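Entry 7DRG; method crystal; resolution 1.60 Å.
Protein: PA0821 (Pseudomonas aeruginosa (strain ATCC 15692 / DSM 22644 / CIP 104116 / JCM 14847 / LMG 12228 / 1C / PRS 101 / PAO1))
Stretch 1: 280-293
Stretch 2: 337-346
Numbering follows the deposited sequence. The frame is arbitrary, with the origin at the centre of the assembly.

Stretch 1, residues 280-293: GDAEDSRPAPYVLL
Stretch 2 (337-346) EIPRWCDKLL

The indole of W341 (chi1 -77°, m; chi2 99°) is met by one short segment in three different ways: V291 lies over one face, the oxygens of D284 and R286 meet its edge, and A288 packs obliquely against it. V291 (chi1 164°, t) places CG1 3.8 Å from the centroid of the five-membered ring of W341, 11° off the ring normal, a CH-pi contact. Near the ring plane, R286 O lies 3.5 Å from W341 CZ3 and D284 OD2 3.6 Å from W341 CZ2, so acceptor oxygens face the electropositive rim of the indole; A288 CB is 3.8 Å from W341 CE3.

The partners are helix 288-293, preceded by P287 at its N-cap position (phi/psi -66/129), and helix 338-346. Their axes approach to 9.4 Å with 143° between their N-to-C directions, an inclined, roughly antiparallel pair (signed crossing angle -143°). The backbones come nearest where A288 CA lies 5.8 Å from L345 CA, with the small A288 side chain pointing toward the other helix. Both helices carry i+4 to i bonds, such as V291 N to P287 O (2.9 Å) and L345 N to W341 O (3.0 Å).

One turn along, L292 (chi1 m, chi2 t) starts sideways, but its end fills a hole among I338, W341, C342 and L345. L292 CD2 is 4.1 Å from I338 CG2, 3.9 Å from W341 CB and 4.1 Å from C342 SG, while L292 CD1 is 3.8 Å from L345 CD2. L345 (chi1 t, chi2 p) also reaches P289, with L345 CD1 3.8 Å from P289 CG.

Ahead of the first helix, the loop folds tightly. D281 (chi1 54°, p) accepts from D284 N at OD1 (2.7 Å), and D281 N bonds to D284 O (2.8 Å). D284 (chi1 -160°, t; phi/psi -145/129) then grips R286 (chi1 m, chi2 t, chi3 m) in a two-pronged salt bridge: R286 NE to D284 OD1 is 2.7 Å, R286 NH2 to D284 OD2 a very short 2.4 Å. The D284 carboxylate that pairs with R286 is thus the same one that meets the indole edge through OD2.

K344 (chi1 -163°, t; chi2 141°; chi3 72°, p; chi4 143°) supplies the direct charged link between the stretches, its NZ donating to D281 OD2 at 3.3 Å in a salt bridge. Water 1 joins the two stretches at this corner, accepting from K344 NZ (3.0 Å) and donating to D284 O (2.9 Å) and R286 O (2.7 Å). Water 2 donates to D284 OD2 (2.8 Å) and accepts a weak bond from R340 NH2 (2.5 Å).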

ATOM      1  N   GLY B 280       7.498  -0.016 -13.116  1.00 34.43           N
ATOM      2  CA  GLY B 280       8.043   0.766 -14.207  1.00 34.41           C
ATOM      3  C   GLY B 280       9.148   1.724 -13.806  1.00 45.45           C
ATOM      4  O   GLY B 280      10.248   1.297 -13.444  1.00 50.25           O
ATOM      5  N   ASP B 281       8.873   3.023 -13.876  1.00 46.20           N
ATOM      6  CA  ASP B 281       9.882   4.035 -13.601  1.00 46.03           C
ATOM      7  C   ASP B 281       9.265   5.099 -12.700  1.00 47.58           C
ATOM      8  O   ASP B 281       8.147   4.950 -12.199  1.00 46.07           O
ATOM      9  CB  ASP B 281      10.435   4.613 -14.914  1.00 44.37           C
ATOM     10  CG  ASP B 281       9.345   5.144 -15.838  1.00 53.89           C
ATOM     11  OD1 ASP B 281       8.256   5.518 -15.351  1.00 57.97           O
ATOM     12  OD2 ASP B 281       9.580   5.186 -17.066  1.00 55.86           O
ATOM     13  N   ALA B 282      10.003   6.195 -12.506  1.00 59.52           N
ATOM     14  CA  ALA B 282       9.509   7.278 -11.663  1.00 54.05           C
ATOM     15  C   ALA B 282       8.232   7.890 -12.225  1.00 47.21           C
ATOM     16  O   ALA B 282       7.375   8.349 -11.462  1.00 55.47           O
ATOM     17  CB  ALA B 282      10.587   8.349 -11.504  1.00 57.64           C
ATOM     18  N   GLU B 283       8.077   7.883 -13.550  1.00 51.02           N
ATOM     19  CA  GLU B 283       6.916   8.513 -14.168  1.00 56.35           C
ATOM     20  C   GLU B 283       5.679   7.627 -14.091  1.00 58.29           C
ATOM     21  O   GLU B 283       4.579   8.117 -13.811  1.00 55.28           O
ATOM     22  CB  GLU B 283       7.233   8.865 -15.622  1.00 60.93           C
ATOM     23  CG  GLU B 283       8.427   9.791 -15.772  1.00 71.08           C
ATOM     24  CD  GLU B 283       9.384   9.336 -16.853  1.00 79.19           C
ATOM     25  OE1 GLU B 283       8.977   8.512 -17.699  1.00 77.89           O
ATOM     26  OE2 GLU B 283      10.546   9.799 -16.854  1.00 84.94           O
ATOM     27  N   ASP B 284       5.838   6.325 -14.326  1.00 52.49           N
ATOM     28  CA  ASP B 284       4.703   5.415 -14.384  1.00 44.02           C
ATOM     29  C   ASP B 284       5.121   4.069 -13.810  1.00 31.81           C
ATOM     30  O   ASP B 284       6.149   3.517 -14.212  1.00 33.14           O
ATOM     31  CB  ASP B 284       4.211   5.259 -15.828  1.00 41.47           C
ATOM     32  CG  ASP B 284       2.793   4.741 -15.908  1.00 43.32           C
ATOM     33  OD1 ASP B 284       2.519   3.651 -15.360  1.00 35.57           O
ATOM     34  OD2 ASP B 284       1.946   5.432 -16.509  1.00 41.06           O
ATOM     35  N   SER B 285       4.326   3.547 -12.874  1.00 31.37           N
ATOM     36  CA  SER B 285       4.658   2.292 -12.207  1.00 30.34           C
ATOM     37  C   SER B 285       4.398   1.057 -13.064  1.00 31.65           C
ATOM     38  O   SER B 285       4.758  -0.049 -12.645  1.00 31.28           O
ATOM     39  CB  SER B 285       3.864   2.170 -10.912  1.00 33.56           C
ATOM     40  OG  SER B 285       2.483   2.096 -11.205  1.00 36.73           O
ATOM     41  N   ARG B 286       3.774   1.204 -14.227  1.00 26.73           N
ATOM     42  CA  ARG B 286       3.456   0.058 -15.084  1.00 28.25           C
ATOM     43  C   ARG B 286       4.645  -0.287 -15.979  1.00 26.10           C
ATOM     44  O   ARG B 286       5.159   0.597 -16.679  1.00 29.02           O
ATOM     45  CB  ARG B 286       2.232   0.360 -15.939  1.00 27.86           C
ATOM     46  CG  ARG B 286       0.988   0.676 -15.118  1.00 27.75           C
ATOM     47  CD  ARG B 286      -0.126   1.342 -15.946  1.00 31.99           C
ATOM     48  NE  ARG B 286       0.202   2.726 -16.305  1.00 40.12           N
ATOM     49  CZ  ARG B 286      -0.680   3.591 -16.809  1.00 45.87           C
ATOM     50  NH1 ARG B 286      -1.939   3.213 -17.007  1.00 50.20           N
ATOM     51  NH2 ARG B 286      -0.313   4.836 -17.114  1.00 45.63           N
ATOM     52  N   PRO B 287       5.092  -1.547 -16.006  1.00 24.62           N
ATOM     53  CA  PRO B 287       6.224  -1.916 -16.876  1.00 27.56           C
ATOM     54  C   PRO B 287       5.859  -1.782 -18.349  1.00 25.63           C
ATOM     55  O   PRO B 287       4.841  -2.315 -18.797  1.00 25.41           O
ATOM     56  CB  PRO B 287       6.501  -3.380 -16.507  1.00 27.35           C
ATOM     57  CG  PRO B 287       5.812  -3.599 -15.192  1.00 27.26           C
ATOM     58  CD  PRO B 287       4.625  -2.684 -15.191  1.00 23.95           C
ATOM     59  N   ALA B 288       6.709  -1.082 -19.105  1.00 27.30           N
ATOM     60  CA  ALA B 288       6.424  -0.864 -20.522  1.00 25.28           C
ATOM     61  C   ALA B 288       6.203  -2.153 -21.311  1.00 24.46           C
ATOM     62  O   ALA B 288       5.250  -2.195 -22.111  1.00 25.38           O
ATOM     63  CB  ALA B 288       7.544  -0.026 -21.163  1.00 24.72           C
ATOM     64  N   PRO B 289       7.007  -3.214 -21.166  1.00 22.78           N
ATOM     65  CA  PRO B 289       6.719  -4.413 -21.969  1.00 22.38           C
ATOM     66  C   PRO B 289       5.378  -5.039 -21.612  1.00 23.78           C
ATOM     67  O   PRO B 289       4.673  -5.536 -22.499  1.00 23.72           O
ATOM     68  CB  PRO B 289       7.906  -5.344 -21.666  1.00 26.27           C
ATOM     69  CG  PRO B 289       8.976  -4.449 -21.124  1.00 26.35           C
ATOM     70  CD  PRO B 289       8.247  -3.370 -20.383  1.00 23.52           C
ATOM     71  N   TYR B 290       4.985  -5.001 -20.338  1.00 22.39           N
ATOM     72  CA  TYR B 290       3.698  -5.579 -19.961  1.00 23.99           C
ATOM     73  C   TYR B 290       2.541  -4.732 -20.474  1.00 22.41           C
ATOM     74  O   TYR B 290       1.491  -5.269 -20.838  1.00 23.71           O
ATOM     75  CB  TYR B 290       3.580  -5.722 -18.445  1.00 19.57           C
ATOM     76  CG  TYR B 290       4.553  -6.654 -17.736  1.00 19.84           C
ATOM     77  CD1 TYR B 290       5.719  -7.115 -18.341  1.00 21.05           C
ATOM     78  CD2 TYR B 290       4.285  -7.071 -16.429  1.00 21.33           C
ATOM     79  CE1 TYR B 290       6.600  -7.953 -17.660  1.00 17.20           C
ATOM     80  CE2 TYR B 290       5.149  -7.902 -15.749  1.00 19.58           C
ATOM     81  CZ  TYR B 290       6.303  -8.343 -16.365  1.00 19.81           C
ATOM     82  OH  TYR B 290       7.158  -9.181 -15.675  1.00 19.79           O
ATOM     83  N   VAL B 291       2.698  -3.402 -20.471  1.00 23.47           N
ATOM     84  CA  VAL B 291       1.644  -2.530 -20.991  1.00 24.62           C
ATOM     85  C   VAL B 291       1.361  -2.854 -22.452  1.00 23.54           C
ATOM     86  O   VAL B 291       0.203  -2.948 -22.881  1.00 24.62           O
ATOM     87  CB  VAL B 291       2.039  -1.052 -20.815  1.00 23.17           C
ATOM     88  CG1 VAL B 291       1.156  -0.142 -21.685  1.00 26.07           C
ATOM     89  CG2 VAL B 291       1.966  -0.659 -19.363  1.00 26.78           C
ATOM     90  N   LEU B 292       2.421  -3.026 -23.241  1.00 23.79           N
ATOM     91  CA  LEU B 292       2.234  -3.297 -24.660  1.00 25.34           C
ATOM     92  C   LEU B 292       1.603  -4.669 -24.889  1.00 24.50           C
ATOM     93  O   LEU B 292       0.711  -4.816 -25.733  1.00 26.95           O
ATOM     94  CB  LEU B 292       3.569  -3.173 -25.391  1.00 23.91           C
ATOM     95  CG  LEU B 292       4.141  -1.754 -25.454  1.00 32.04           C
ATOM     96  CD1 LEU B 292       5.541  -1.786 -26.038  1.00 36.66           C
ATOM     97  CD2 LEU B 292       3.233  -0.825 -26.263  1.00 30.85           C
ATOM     98  N   LEU B 293       2.032  -5.685 -24.136  1.00 22.53           N
ATOM     99  CA  LEU B 293       1.434  -7.001 -24.314  1.00 21.33           C
ATOM    100  C   LEU B 293      -0.005  -7.028 -23.813  1.00 24.46           C
ATOM    101  O   LEU B 293      -0.875  -7.631 -24.451  1.00 23.88           O
ATOM    102  CB  LEU B 293       2.269  -8.061 -23.602  1.00 22.39           C
ATOM    103  CG  LEU B 293       1.732  -9.483 -23.774  1.00 24.88           C
ATOM    104  CD1 LEU B 293       1.696  -9.894 -25.244  1.00 23.54           C
ATOM    105  CD2 LEU B 293       2.582 -10.442 -22.992  1.00 25.55           C
ATOM    106  N   GLU B 337      -1.998   6.422 -26.435  1.00 39.84           N
ATOM    107  CA  GLU B 337      -0.734   6.478 -25.714  1.00 37.27           C
ATOM    108  C   GLU B 337       0.225   5.363 -26.105  1.00 33.69           C
ATOM    109  O   GLU B 337       1.356   5.338 -25.611  1.00 35.25           O
ATOM    110  CB  GLU B 337      -0.981   6.438 -24.201  1.00 44.25           C
ATOM    111  CG  GLU B 337      -1.681   7.683 -23.667  1.00 51.32           C
ATOM    112  CD  GLU B 337      -0.995   8.971 -24.102  1.00 70.75           C
ATOM    113  OE1 GLU B 337       0.174   9.189 -23.717  1.00 75.82           O
ATOM    114  OE2 GLU B 337      -1.622   9.759 -24.843  1.00 76.97           O
ATOM    115  N   ILE B 338      -0.193   4.453 -26.983  1.00 33.74           N
ATOM    116  CA  ILE B 338       0.661   3.320 -27.339  1.00 36.48           C
ATOM    117  C   ILE B 338       1.973   3.764 -27.981  1.00 33.76           C
ATOM    118  O   ILE B 338       3.034   3.268 -27.567  1.00 32.88           O
ATOM    119  CB  ILE B 338      -0.125   2.317 -28.199  1.00 38.14           C
ATOM    120  CG1 ILE B 338      -1.183   1.616 -27.340  1.00 35.68           C
ATOM    121  CG2 ILE B 338       0.808   1.294 -28.843  1.00 40.27           C
ATOM    122  CD1 ILE B 338      -0.597   0.807 -26.194  1.00 36.44           C
ATOM    123  N   PRO B 339       1.991   4.685 -28.960  1.00 38.65           N
ATOM    124  CA  PRO B 339       3.295   5.107 -29.505  1.00 38.03           C
ATOM    125  C   PRO B 339       4.258   5.619 -28.448  1.00 35.52           C
ATOM    126  O   PRO B 339       5.460   5.344 -28.537  1.00 37.61           O
ATOM    127  CB  PRO B 339       2.907   6.199 -30.514  1.00 42.02           C
ATOM    128  CG  PRO B 339       1.557   5.773 -30.988  1.00 39.46           C
ATOM    129  CD  PRO B 339       0.878   5.278 -29.726  1.00 40.16           C
ATOM    130  N   ARG B 340       3.762   6.337 -27.436  1.00 34.11           N
ATOM    131  CA  ARG B 340       4.647   6.800 -26.370  1.00 33.86           C
ATOM    132  C   ARG B 340       5.224   5.622 -25.591  1.00 37.74           C
ATOM    133  O   ARG B 340       6.393   5.647 -25.187  1.00 33.78           O
ATOM    134  CB  ARG B 340       3.910   7.754 -25.431  1.00 45.03           C
ATOM    135  CG  ARG B 340       4.787   8.253 -24.291  1.00 54.67           C
ATOM    136  CD  ARG B 340       4.089   9.273 -23.396  1.00 67.93           C
ATOM    137  NE  ARG B 340       2.956   8.711 -22.664  1.00 75.62           N
ATOM    138  CZ  ARG B 340       3.065   7.888 -21.624  1.00 78.60           C
ATOM    139  NH1 ARG B 340       4.259   7.508 -21.190  1.00 80.77           N
ATOM    140  NH2 ARG B 340       1.973   7.435 -21.023  1.00 77.97           N
ATOM    141  N   TRP B 341       4.421   4.574 -25.382  1.00 35.16           N
ATOM    142  CA  TRP B 341       4.924   3.382 -24.701  1.00 28.19           C
ATOM    143  C   TRP B 341       5.925   2.628 -25.571  1.00 34.35           C
ATOM    144  O   TRP B 341       6.895   2.059 -25.054  1.00 33.90           O
ATOM    145  CB  TRP B 341       3.759   2.476 -24.291  1.00 27.36           C
ATOM    146  CG  TRP B 341       3.029   2.977 -23.076  1.00 31.70           C
ATOM    147  CD1 TRP B 341       1.857   3.678 -23.048  1.00 31.15           C
ATOM    148  CD2 TRP B 341       3.437   2.823 -21.711  1.00 30.57           C
ATOM    149  NE1 TRP B 341       1.508   3.968 -21.746  1.00 29.99           N
ATOM    150  CE2 TRP B 341       2.462   3.451 -20.908  1.00 30.02           C
ATOM    151  CE3 TRP B 341       4.532   2.213 -21.089  1.00 32.28           C
ATOM    152  CZ2 TRP B 341       2.548   3.486 -19.522  1.00 28.74           C
ATOM    153  CZ3 TRP B 341       4.616   2.245 -19.711  1.00 29.64           C
ATOM    154  CH2 TRP B 341       3.629   2.880 -18.939  1.00 30.19           C
ATOM    155  N   CYS B 342       5.711   2.616 -26.894  1.00 32.54           N
ATOM    156  CA  CYS B 342       6.699   2.049 -27.810  1.00 32.63           C
ATOM    157  C   CYS B 342       8.025   2.793 -27.722  1.00 36.38           C
ATOM    158  O   CYS B 342       9.097   2.177 -27.795  1.00 35.25           O
ATOM    159  CB  CYS B 342       6.183   2.095 -29.249  1.00 38.06           C
ATOM    160  SG  CYS B 342       4.617   1.240 -29.531  1.00 45.67           S
ATOM    161  N   ASP B 343       7.973   4.124 -27.607  1.00 35.90           N
ATOM    162  CA  ASP B 343       9.201   4.906 -27.495  1.00 35.50           C
ATOM    163  C   ASP B 343       9.902   4.636 -26.171  1.00 35.10           C
ATOM    164  O   ASP B 343      11.135   4.546 -26.121  1.00 36.06           O
ATOM    165  CB  ASP B 343       8.900   6.399 -27.630  1.00 35.04           C
ATOM    166  CG  ASP B 343       8.553   6.813 -29.054  1.00 36.54           C
ATOM    167  OD1 ASP B 343       9.017   6.161 -30.011  1.00 39.57           O
ATOM    168  OD2 ASP B 343       7.821   7.816 -29.208  1.00 43.54           O
ATOM    169  N   LYS B 344       9.132   4.503 -25.089  1.00 36.92           N
ATOM    170  CA  LYS B 344       9.729   4.231 -23.787  1.00 38.11           C
ATOM    171  C   LYS B 344      10.415   2.869 -23.779  1.00 39.30           C
ATOM    172  O   LYS B 344      11.501   2.714 -23.204  1.00 34.86           O
ATOM    173  CB  LYS B 344       8.658   4.311 -22.697  1.00 39.84           C
ATOM    174  CG  LYS B 344       9.225   4.440 -21.297  1.00 50.90           C
ATOM    175  CD  LYS B 344       8.423   5.405 -20.430  1.00 53.19           C
ATOM    176  CE  LYS B 344       7.080   4.825 -20.030  1.00 55.02           C
ATOM    177  NZ  LYS B 344       6.717   5.216 -18.638  1.00 51.35           N
ATOM    178  N   LEU B 345       9.796   1.876 -24.423  1.00 32.21           N
ATOM    179  CA  LEU B 345      10.409   0.560 -24.570  1.00 34.26           C
ATOM    180  C   LEU B 345      11.804   0.661 -25.179  1.00 34.41           C
ATOM    181  O   LEU B 345      12.781   0.154 -24.619  1.00 34.51           O
ATOM    182  CB  LEU B 345       9.506  -0.327 -25.433  1.00 32.19           C
ATOM    183  CG  LEU B 345       9.873  -1.797 -25.646  1.00 32.86           C
ATOM    184  CD1 LEU B 345       9.482  -2.629 -24.435  1.00 30.04           C
ATOM    185  CD2 LEU B 345       9.221  -2.351 -26.909  1.00 33.63           C
ATOM    186  N   LEU B 346      11.919   1.327 -26.328  1.00 37.28           N
ATOM    187  CA  LEU B 346      13.183   1.307 -27.057  1.00 43.21           C
ATOM    188  C   LEU B 346      14.258   2.154 -26.384  1.00 41.67           C
ATOM    189  O   LEU B 346      15.448   1.835 -26.491  1.00 45.95           O
ATOM    190  CB  LEU B 346      12.969   1.782 -28.495  1.00 39.45           C
ATOM    191  CG  LEU B 346      11.922   1.018 -29.301  1.00 42.55           C
ATOM    192  CD1 LEU B 346      11.997   1.419 -30.760  1.00 51.09           C
ATOM    193  CD2 LEU B 346      12.108  -0.485 -29.147  1.00 44.91           C
TER
HETATM  194  O   HOH W   1       6.770   2.783 -16.937  1.00 38.51           O
HETATM  195  O   HOH W   2       2.259   7.308 -18.548  1.00 55.78           O